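PDB 5Z69: DNA replication and repair protein RecF from Caldanaerobacter subterraneus subsp. tengcongensis, which binds ATP and, as a recombination mediator of the RecFOR pathway, probably binds single-stranded DNA and serves in DNA repair, replication and the SOS response. Local coordinates for residues Ala146-Ser149 with Asn154-Phe157; Leu160-Thr165 with Gly270-Asp275; Leu166-Ser171 with Glu187-Lys192. All coordinates share one frame; numbering follows the deposited sequence.

Following the chain from the N terminus, helix 137-151 turns directly into helix 153-177, and contact 1 closes that short turn by packing 146-149 on 154-157. The next two contacts lie further along the same helix. Contact 2 opens at 160-165 and closes only at 270-275, in the loop ahead of strand 275-280. Nested within that long excursion, contact 3 sets 166-171 against 187-192 at the start of helix 186-222. Contacts 2 and 3, with centres about 11 Å apart, touch: Leu-166 packs on His-272, and Lys-192 probably hydrogen-bonds Gln-161. Helix 153-177 thus ties a preceding helix, a following helix and a distant loop together.

Contact 1 of 3, residues Ala146-Ser149 with Asn154-Phe157; sequences ACIS and NYFF
Tyr-155 OH, at the far end of a ring that lies across Ile-148, is gripped by two groups, Asp-145 OD1, one turn before Ser-149 on helix 137-151, and Arg-204 NE on helix 186-222. These bonds satisfy a buried hydroxyl and fix the outer end of the ring. The ring rests on Ile-148, with CG2 near its inner end. There the CG2 methyl stands over one face, 3.6 Å from the ring centroid and 22° off the normal, a CH-pi contact displaced toward the rim. That methyl comes to 3.4 Å from Tyr-155 CD1, while the other branch of the isoleucine reaches along to the phenol end, Ile-148 CD1 lying 4.0 Å from Tyr-155 CZ. The two side chains cross at about a right angle. With Tyr-155 CG trans to its own backbone N (chi1 171°), the ring swings back over helix 137-151 to meet the isoleucine.

Ser-149 works at the rings' rims. Its OG is hydrogen-bonded to the backbone O of Asp-145, and from there sits in the plane of the Tyr-155 ring, 3.7 Å from Tyr-155 CD1. The same oxygen meets the edge of Phe-156, with 3.5 Å between Ser-149 OG and Phe-156 CD1, so the small serine fills the angle between two aromatic residues. At the turn, Asp-152 OD2 accepts the amide of Tyr-155, and Val-203 of helix 186-222 packs on both Ile-148 and Tyr-155. The result is a close junction of two consecutive helices, packed through an Ile-Tyr CH-pi contact and covered by a third helix, within the helical part of this RecF/RecN/SMC-family ATPase.

Contact 2 of 3, residues Leu160-Thr165 with Gly270-Asp275; sequences LQYNKT and GPHRED
The backbones of Tyr-162 and Pro-271 stay well apart, 8.9 Å between their CA atoms, where helix 153-177 faces a loop that makes a short 3-10 turn, Arg-273 N bonding back to Gly-270 O. One long side chain spans the gap. Tyr-162, with CG opposite the backbone N (chi1 175°), runs straight out and shares a 2.6 Å hydrogen bond between its OH and His-272 ND1. The bond lies in the plane of both rings, which meet rim to rim with their planes 43° apart. Over one face of the tyrosine sits the proline ring: Pro-271 CG forms a CH-pi contact 4.2 Å from the Tyr-162 ring centroid, and Pro-271 CD comes within 3.5 Å of Tyr-162 CZ. Gly-270, lacking a side chain, lets Tyr-162 OH approach its CA to 3.3 Å. A phenylalanine in place of Tyr-162 would probably leave His-272 ND1 without its hydrogen-bonding mate and the loop without this polar tie to the helix.

The other nitrogen of His-272, NE2, bonds Thr-267 O. Arg-204 of helix 186-222 holds Pro-271 O and Glu-274, and Arg-273 makes a cation-pi contact with Tyr-283 of the second subunit, so this turn lies between helix 153-177, helix 186-222 and the dimer partner, just before strand 275-280.

Contact 3 of 3, residues Leu166-Ser171 with Glu187-Lys192; sequences LSNRNS and EIFDEK
Phe-189 lays its ring obliquely against the base of Asn-168, Phe-189 CE1 coming 3.7 Å from Asn-168 CB. This is the apolar half of the contact, and it falls where the backbones are near: the CA atoms of Phe-189 and Arg-169 are 6.3 Å apart. Thr-165 and Leu-172, one turn to each side on helix 153-177, also touch the phenylalanine, so its ring packs along that helix.

The charged half is a salt bridge. Arg-169 starts sidelong to the partner helix, yet its chain is extended from CG to NE, with CG trans to the backbone N (chi1 -172°), and this carries the guanidinium to Asp-190. Arg-169 NE gives the main bond, 2.9 Å to Asp-190 OD2 with 158° at the hydrogen; the oxygen lies at the guanidinium edge, in its plane, and is met nearly along its C-O direction. Arg-169 NH2 adds a weak bond to the same Asp-190 OD2 at 3.3 Å. One carboxylate oxygen therefore takes two N-H groups, and the two flat groups are nearly coplanar, 24° apart. The remaining amino group, NH1, is held by Asp-261 and Thr-267, so the buried arginine faces two carboxylates that would be expected to favour its positive charge.

Elsewhere across the pair, a water is held by Lys-192 NZ at 3.2 Å and only weakly by Asn-168 ND2. The axes of segments 166-171 and 187-192 come within 10.0 Å and run close to antiparallel. Helices 153-177 and 186-222 thus form an antiparallel helical hairpin, with helix 243-256 packing beside Asp-190, in the helical region of this RecF-family protein, away from the ATP site.

Contact 1 of 3, residues Ala146-Ser149 with Asn154-Phe157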
loop_
_atom_site.group_PDB
_atom_site.type_symbol
_atom_site.label_atom_id
_atom_site.label_comp_id
_atom_site.label_asym_id
_atom_site.label_seq_id
_atom_site.Cartn_x
_atom_site.Cartn_y
_atom_site.Cartn_z
ATOM N N ALA A 146 12.738 -12.186 9.842
ATOM C CA ALA A 146 13.298 -13.449 10.346
ATOM C C ALA A 146 13.895 -14.276 9.222
ATOM O O ALA A 146 14.972 -14.848 9.384
ATOM C CB ALA A 146 12.230 -14.254 11.078
ATOM N N CYS A 147 13.196 -14.357 8.086
ATOM C CA CYS A 147 13.741 -15.054 6.926
ATOM C C CYS A 147 15.088 -14.481 6.523
ATOM O O CYS A 147 16.062 -15.218 6.299
ATOM C CB CYS A 147 12.785 -14.974 5.736
ATOM S SG CYS A 147 11.305 -15.950 5.967
ATOM N N ILE A 148 15.146 -13.160 6.429
ATOM C CA ILE A 148 16.379 -12.535 5.957
ATOM C C ILE A 148 17.520 -12.624 6.972
ATOM O O ILE A 148 18.640 -12.951 6.595
ATOM C CB ILE A 148 16.166 -11.081 5.593
ATOM C CG1 ILE A 148 15.081 -10.971 4.480
ATOM C CG2 ILE A 148 17.507 -10.472 5.148
ATOM C CD1 ILE A 148 14.668 -9.555 4.139
ATOM N N SER A 149 17.225 -12.316 8.240
ATOM C CA SER A 149 18.192 -12.333 9.314
ATOM C C SER A 149 18.872 -13.694 9.447
ATOM O O SER A 149 20.062 -13.763 9.716
ATOM C CB SER A 149 17.526 -11.953 10.639
ATOM O OG SER A 149 16.999 -10.636 10.556
ATOM N N ASN A 154 24.542 -9.242 8.124
ATOM C CA ASN A 154 24.684 -7.796 8.017
ATOM C C ASN A 154 23.332 -7.101 8.076
ATOM O O ASN A 154 23.208 -5.993 8.598
ATOM C CB ASN A 154 25.428 -7.425 6.733
ATOM C CG ASN A 154 26.857 -7.948 6.730
ATOM O OD1 ASN A 154 27.552 -7.879 7.745
ATOM N ND2 ASN A 154 27.289 -8.497 5.601
ATOM N N TYR A 155 22.317 -7.758 7.531
ATOM C CA TYR A 155 20.964 -7.225 7.598
ATOM C C TYR A 155 20.478 -7.267 9.030
ATOM O O TYR A 155 19.883 -6.303 9.530
ATOM C CB TYR A 155 20.024 -8.024 6.718
ATOM C CG TYR A 155 18.551 -7.686 6.875
ATOM C CD1 TYR A 155 17.737 -8.347 7.809
ATOM C CD2 TYR A 155 17.960 -6.730 6.058
ATOM C CE1 TYR A 155 16.360 -8.039 7.912
ATOM C CE2 TYR A 155 16.611 -6.421 6.156
ATOM C CZ TYR A 155 15.816 -7.066 7.073
ATOM O OH TYR A 155 14.475 -6.716 7.122
ATOM N N PHE A 156 20.721 -8.403 9.682
ATOM C CA PHE A 156 20.288 -8.565 11.056
ATOM C C PHE A 156 20.936 -7.476 11.920
ATOM O O PHE A 156 20.275 -6.853 12.753
ATOM C CB PHE A 156 20.627 -9.966 11.593
ATOM C CG PHE A 156 20.243 -10.144 13.029
ATOM C CD1 PHE A 156 18.917 -10.041 13.416
ATOM C CD2 PHE A 156 21.207 -10.349 13.999
ATOM C CE1 PHE A 156 18.559 -10.169 14.739
ATOM C CE2 PHE A 156 20.854 -10.478 15.323
ATOM C CZ PHE A 156 19.531 -10.385 15.693
ATOM N N PHE A 157 22.231 -7.252 11.695
ATOM C CA PHE A 157 22.961 -6.139 12.300
ATOM C C PHE A 157 22.249 -4.781 12.085
ATOM O O PHE A 157 22.005 -4.036 13.030
ATOM C CB PHE A 157 24.381 -6.093 11.724
ATOM C CG PHE A 157 25.273 -5.052 12.358
ATOM C CD1 PHE A 157 26.159 -5.407 13.367
ATOM C CD2 PHE A 157 25.242 -3.725 11.931
ATOM C CE1 PHE A 157 26.987 -4.461 13.948
ATOM C CE2 PHE A 157 26.063 -2.772 12.514
ATOM C CZ PHE A 157 26.939 -3.142 13.519
#

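Contact 2 of 3, residues Leu160-Thr165 with Gly270-Asp275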
loop_
_atom_site.group_PDB
_atom_site.type_symbol
_atom_site.label_atom_id
_atom_site.label_comp_id
_atom_site.label_asym_id
_atom_site.label_seq_id
_atom_site.Cartn_x
_atom_site.Cartn_y
_atom_site.Cartn_z
ATOM N N LEU A 160 18.907 -4.553 13.937
ATOM C CA LEU A 160 19.154 -4.343 15.357
ATOM C C LEU A 160 19.520 -2.891 15.654
ATOM O O LEU A 160 19.002 -2.282 16.591
ATOM C CB LEU A 160 20.282 -5.264 15.855
ATOM C CG LEU A 160 19.933 -6.674 16.336
ATOM C CD1 LEU A 160 21.210 -7.404 16.744
ATOM C CD2 LEU A 160 18.971 -6.624 17.508
ATOM N N GLN A 161 20.438 -2.341 14.874
ATOM C CA GLN A 161 20.823 -0.950 15.082
ATOM C C GLN A 161 19.657 -0.003 14.721
ATOM O O GLN A 161 19.423 1.003 15.395
ATOM C CB GLN A 161 22.068 -0.620 14.260
ATOM C CG GLN A 161 22.626 0.778 14.524
ATOM C CD GLN A 161 22.840 1.066 16.006
ATOM O OE1 GLN A 161 22.346 2.072 16.532
ATOM N NE2 GLN A 161 23.589 0.193 16.685
ATOM N N TYR A 162 18.913 -0.327 13.671
ATOM C CA TYR A 162 17.746 0.484 13.318
ATOM C C TYR A 162 16.769 0.544 14.492
ATOM O O TYR A 162 16.326 1.626 14.873
ATOM C CB TYR A 162 17.045 -0.065 12.073
ATOM C CG TYR A 162 15.763 0.662 11.714
ATOM C CD1 TYR A 162 15.786 1.819 10.948
ATOM C CD2 TYR A 162 14.536 0.175 12.132
ATOM C CE1 TYR A 162 14.593 2.501 10.620
ATOM C CE2 TYR A 162 13.351 0.827 11.818
ATOM C CZ TYR A 162 13.376 1.995 11.065
ATOM O OH TYR A 162 12.174 2.632 10.761
ATOM N N ASN A 163 16.457 -0.612 15.082
ATOM C CA ASN A 163 15.466 -0.643 16.158
ATOM C C ASN A 163 15.955 0.124 17.369
ATOM O O ASN A 163 15.153 0.711 18.108
ATOM C CB ASN A 163 15.124 -2.070 16.572
ATOM C CG ASN A 163 14.364 -2.826 15.515
ATOM O OD1 ASN A 163 13.863 -2.250 14.551
ATOM N ND2 ASN A 163 14.266 -4.137 15.696
ATOM N N LYS A 164 17.273 0.111 17.568
ATOM C CA LYS A 164 17.904 0.821 18.686
ATOM C C LYS A 164 17.770 2.326 18.502
ATOM O O LYS A 164 17.366 3.048 19.412
ATOM C CB LYS A 164 19.381 0.430 18.800
ATOM C CG LYS A 164 20.096 0.977 20.025
ATOM C CD LYS A 164 21.404 0.206 20.262
ATOM N N THR A 165 18.106 2.794 17.307
ATOM C CA THR A 165 17.972 4.209 16.963
ATOM C C THR A 165 16.508 4.662 16.973
ATOM O O THR A 165 16.181 5.760 17.415
ATOM C CB THR A 165 18.582 4.485 15.585
ATOM O OG1 THR A 165 19.965 4.122 15.614
ATOM C CG2 THR A 165 18.464 5.943 15.221
ATOM N N GLY A 270 9.298 4.617 8.162
ATOM C CA GLY A 270 10.429 3.699 8.164
ATOM C C GLY A 270 10.051 2.256 7.911
ATOM O O GLY A 270 8.857 1.937 7.779
ATOM N N PRO A 271 11.072 1.369 7.846
ATOM C CA PRO A 271 10.912 -0.074 7.652
ATOM C C PRO A 271 9.903 -0.722 8.591
ATOM O O PRO A 271 9.296 -1.719 8.211
ATOM C CB PRO A 271 12.326 -0.624 7.928
ATOM C CG PRO A 271 13.238 0.468 7.545
ATOM C CD PRO A 271 12.482 1.786 7.704
ATOM N N HIS A 272 9.716 -0.162 9.783
ATOM C CA HIS A 272 8.837 -0.773 10.781
ATOM C C HIS A 272 7.354 -0.527 10.517
ATOM O O HIS A 272 6.504 -0.957 11.310
ATOM C CB HIS A 272 9.185 -0.264 12.186
ATOM C CG HIS A 272 8.998 1.213 12.341
ATOM N ND1 HIS A 272 9.846 2.134 11.765
ATOM C CD2 HIS A 272 8.043 1.929 12.981
ATOM C CE1 HIS A 272 9.432 3.354 12.058
ATOM N NE2 HIS A 272 8.345 3.257 12.800
ATOM N N ARG A 273 7.040 0.167 9.421
ATOM C CA ARG A 273 5.639 0.384 9.045
ATOM C C ARG A 273 5.346 -0.154 7.670
ATOM O O ARG A 273 4.303 0.145 7.118
ATOM C CB ARG A 273 5.270 1.875 9.064
ATOM C CG ARG A 273 5.273 2.506 10.438
ATOM C CD ARG A 273 4.141 1.957 11.280
ATOM N NE ARG A 273 4.008 2.704 12.528
ATOM C CZ ARG A 273 3.361 3.860 12.646
ATOM N NH2 ARG A 273 3.318 4.445 13.836
ATOM N N GLU A 274 6.269 -0.929 7.108
ATOM C CA GLU A 274 6.122 -1.392 5.727
ATOM C C GLU A 274 5.273 -2.652 5.630
ATOM O O GLU A 274 4.910 -3.252 6.644
ATOM C CB GLU A 274 7.501 -1.627 5.099
ATOM C CG GLU A 274 8.349 -0.356 5.027
ATOM C CD GLU A 274 9.699 -0.567 4.353
ATOM O OE1 GLU A 274 10.102 -1.734 4.156
ATOM O OE2 GLU A 274 10.359 0.441 4.013
ATOM N N ASP A 275 4.924 -3.039 4.407
ATOM C CA ASP A 275 4.236 -4.301 4.195
ATOM C C ASP A 275 4.622 -4.805 2.831
ATOM O O ASP A 275 5.329 -4.110 2.106
ATOM C CB ASP A 275 2.724 -4.119 4.321
ATOM C CG ASP A 275 1.976 -5.434 4.431
ATOM O OD1 ASP A 275 2.630 -6.483 4.568
ATOM O OD2 ASP A 275 0.725 -5.420 4.384
#

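Contact 3 of 3, residues Leu166-Ser171 with Glu187-Lys192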
loop_
_atom_site.group_PDB
_atom_site.type_symbol
_atom_site.label_atom_id
_atom_site.label_comp_id
_atom_site.label_asym_id
_atom_site.label_seq_id
_atom_site.Cartn_x
_atom_site.Cartn_y
_atom_site.Cartn_z
ATOM N N LEU A 166 15.627 3.807 16.482
ATOM C CA LEU A 166 14.206 4.097 16.523
ATOM C C LEU A 166 13.741 4.291 17.969
ATOM O O LEU A 166 13.027 5.253 18.289
ATOM C CB LEU A 166 13.423 2.976 15.860
ATOM C CG LEU A 166 11.909 3.133 15.911
ATOM C CD1 LEU A 166 11.505 4.387 15.139
ATOM C CD2 LEU A 166 11.209 1.905 15.332
ATOM N N SER A 167 14.154 3.374 18.844
ATOM C CA SER A 167 13.775 3.453 20.254
ATOM C C SER A 167 14.274 4.751 20.880
ATOM O O SER A 167 13.542 5.407 21.633
ATOM C CB SER A 167 14.316 2.258 21.039
ATOM O OG SER A 167 13.969 2.378 22.410
ATOM N N ASN A 168 15.519 5.116 20.567
ATOM C CA ASN A 168 16.077 6.382 21.032
ATOM C C ASN A 168 15.272 7.570 20.514
ATOM O O ASN A 168 15.007 8.518 21.250
ATOM C CB ASN A 168 17.534 6.529 20.606
ATOM C CG ASN A 168 18.460 5.548 21.333
ATOM O OD1 ASN A 168 18.109 5.016 22.388
ATOM N ND2 ASN A 168 19.634 5.310 20.764
ATOM N N ARG A 169 14.895 7.523 19.242
ATOM C CA ARG A 169 14.147 8.625 18.677
ATOM C C ARG A 169 12.805 8.752 19.394
ATOM O O ARG A 169 12.389 9.851 19.757
ATOM C CB ARG A 169 13.931 8.455 17.171
ATOM C CG ARG A 169 13.309 9.708 16.521
ATOM C CD ARG A 169 12.819 9.443 15.121
ATOM N NE ARG A 169 12.483 10.661 14.381
ATOM C CZ ARG A 169 11.247 11.127 14.217
ATOM N NH1 ARG A 169 10.206 10.492 14.749
ATOM N NH2 ARG A 169 11.055 12.233 13.521
ATOM N N ASN A 170 12.137 7.627 19.618
ATOM C CA ASN A 170 10.819 7.665 20.240
ATOM C C ASN A 170 10.824 8.184 21.678
ATOM O O ASN A 170 9.906 8.884 22.103
ATOM C CB ASN A 170 10.189 6.282 20.187
ATOM C CG ASN A 170 9.677 5.956 18.807
ATOM O OD1 ASN A 170 9.418 6.863 18.011
ATOM N ND2 ASN A 170 9.532 4.672 18.506
ATOM N N SER A 171 11.861 7.851 22.429
ATOM C CA SER A 171 11.941 8.344 23.795
ATOM C C SER A 171 12.311 9.826 23.749
ATOM O O SER A 171 11.854 10.610 24.582
ATOM C CB SER A 171 12.938 7.526 24.625
ATOM O OG SER A 171 14.256 7.675 24.152
ATOM N N GLU A 187 17.180 15.758 14.300
ATOM C CA GLU A 187 17.802 15.712 12.983
ATOM C C GLU A 187 18.821 14.589 12.893
ATOM O O GLU A 187 18.845 13.831 11.933
ATOM C CB GLU A 187 18.485 17.035 12.649
ATOM C CG GLU A 187 19.211 17.009 11.312
ATOM C CD GLU A 187 20.161 18.175 11.136
ATOM O OE1 GLU A 187 19.742 19.324 11.390
ATOM O OE2 GLU A 187 21.328 17.942 10.748
ATOM N N ILE A 188 19.656 14.481 13.911
ATOM C CA ILE A 188 20.798 13.588 13.839
ATOM C C ILE A 188 20.304 12.141 13.859
ATOM O O ILE A 188 20.788 11.304 13.105
ATOM C CB ILE A 188 21.801 13.858 14.975
ATOM C CG1 ILE A 188 22.202 15.348 15.009
ATOM C CG2 ILE A 188 23.036 13.034 14.751
ATOM C CD1 ILE A 188 21.203 16.345 15.690
ATOM N N PHE A 189 19.305 11.866 14.690
ATOM C CA PHE A 189 18.642 10.567 14.683
ATOM C C PHE A 189 17.942 10.287 13.371
ATOM O O PHE A 189 17.948 9.147 12.900
ATOM C CB PHE A 189 17.649 10.477 15.841
ATOM C CG PHE A 189 18.320 10.376 17.172
ATOM C CD1 PHE A 189 18.842 9.161 17.611
ATOM C CD2 PHE A 189 18.488 11.492 17.962
ATOM C CE1 PHE A 189 19.486 9.062 18.827
ATOM C CE2 PHE A 189 19.136 11.400 19.180
ATOM C CZ PHE A 189 19.632 10.183 19.611
ATOM N N ASP A 190 17.352 11.329 12.779
ATOM C CA ASP A 190 16.666 11.212 11.507
ATOM C C ASP A 190 17.619 10.729 10.430
ATOM O O ASP A 190 17.295 9.821 9.648
ATOM C CB ASP A 190 16.059 12.560 11.086
ATOM C CG ASP A 190 14.735 12.868 11.783
ATOM O OD1 ASP A 190 14.175 13.950 11.516
ATOM O OD2 ASP A 190 14.253 12.037 12.587
ATOM N N GLU A 191 18.791 11.360 10.381
ATOM C CA GLU A 191 19.816 11.020 9.406
ATOM C C GLU A 191 20.189 9.551 9.537
ATOM O O GLU A 191 20.314 8.842 8.542
ATOM C CB GLU A 191 21.052 11.903 9.596
ATOM C CG GLU A 191 20.755 13.402 9.530
ATOM C CD GLU A 191 21.988 14.273 9.748
ATOM O OE1 GLU A 191 22.233 15.176 8.914
ATOM O OE2 GLU A 191 22.705 14.066 10.752
ATOM N N LYS A 192 20.336 9.101 10.778
ATOM C CA LYS A 192 20.775 7.731 11.048
ATOM C C LYS A 192 19.694 6.737 10.632
ATOM O O LYS A 192 19.988 5.719 9.998
ATOM C CB LYS A 192 21.128 7.548 12.530
ATOM C CG LYS A 192 21.841 6.209 12.809
ATOM C CD LYS A 192 22.297 6.085 14.241
ATOM C CE LYS A 192 22.945 4.717 14.485
ATOM N NZ LYS A 192 23.663 4.681 15.775
HETATM O O HOH W 1 21.501 5.789 17.879
#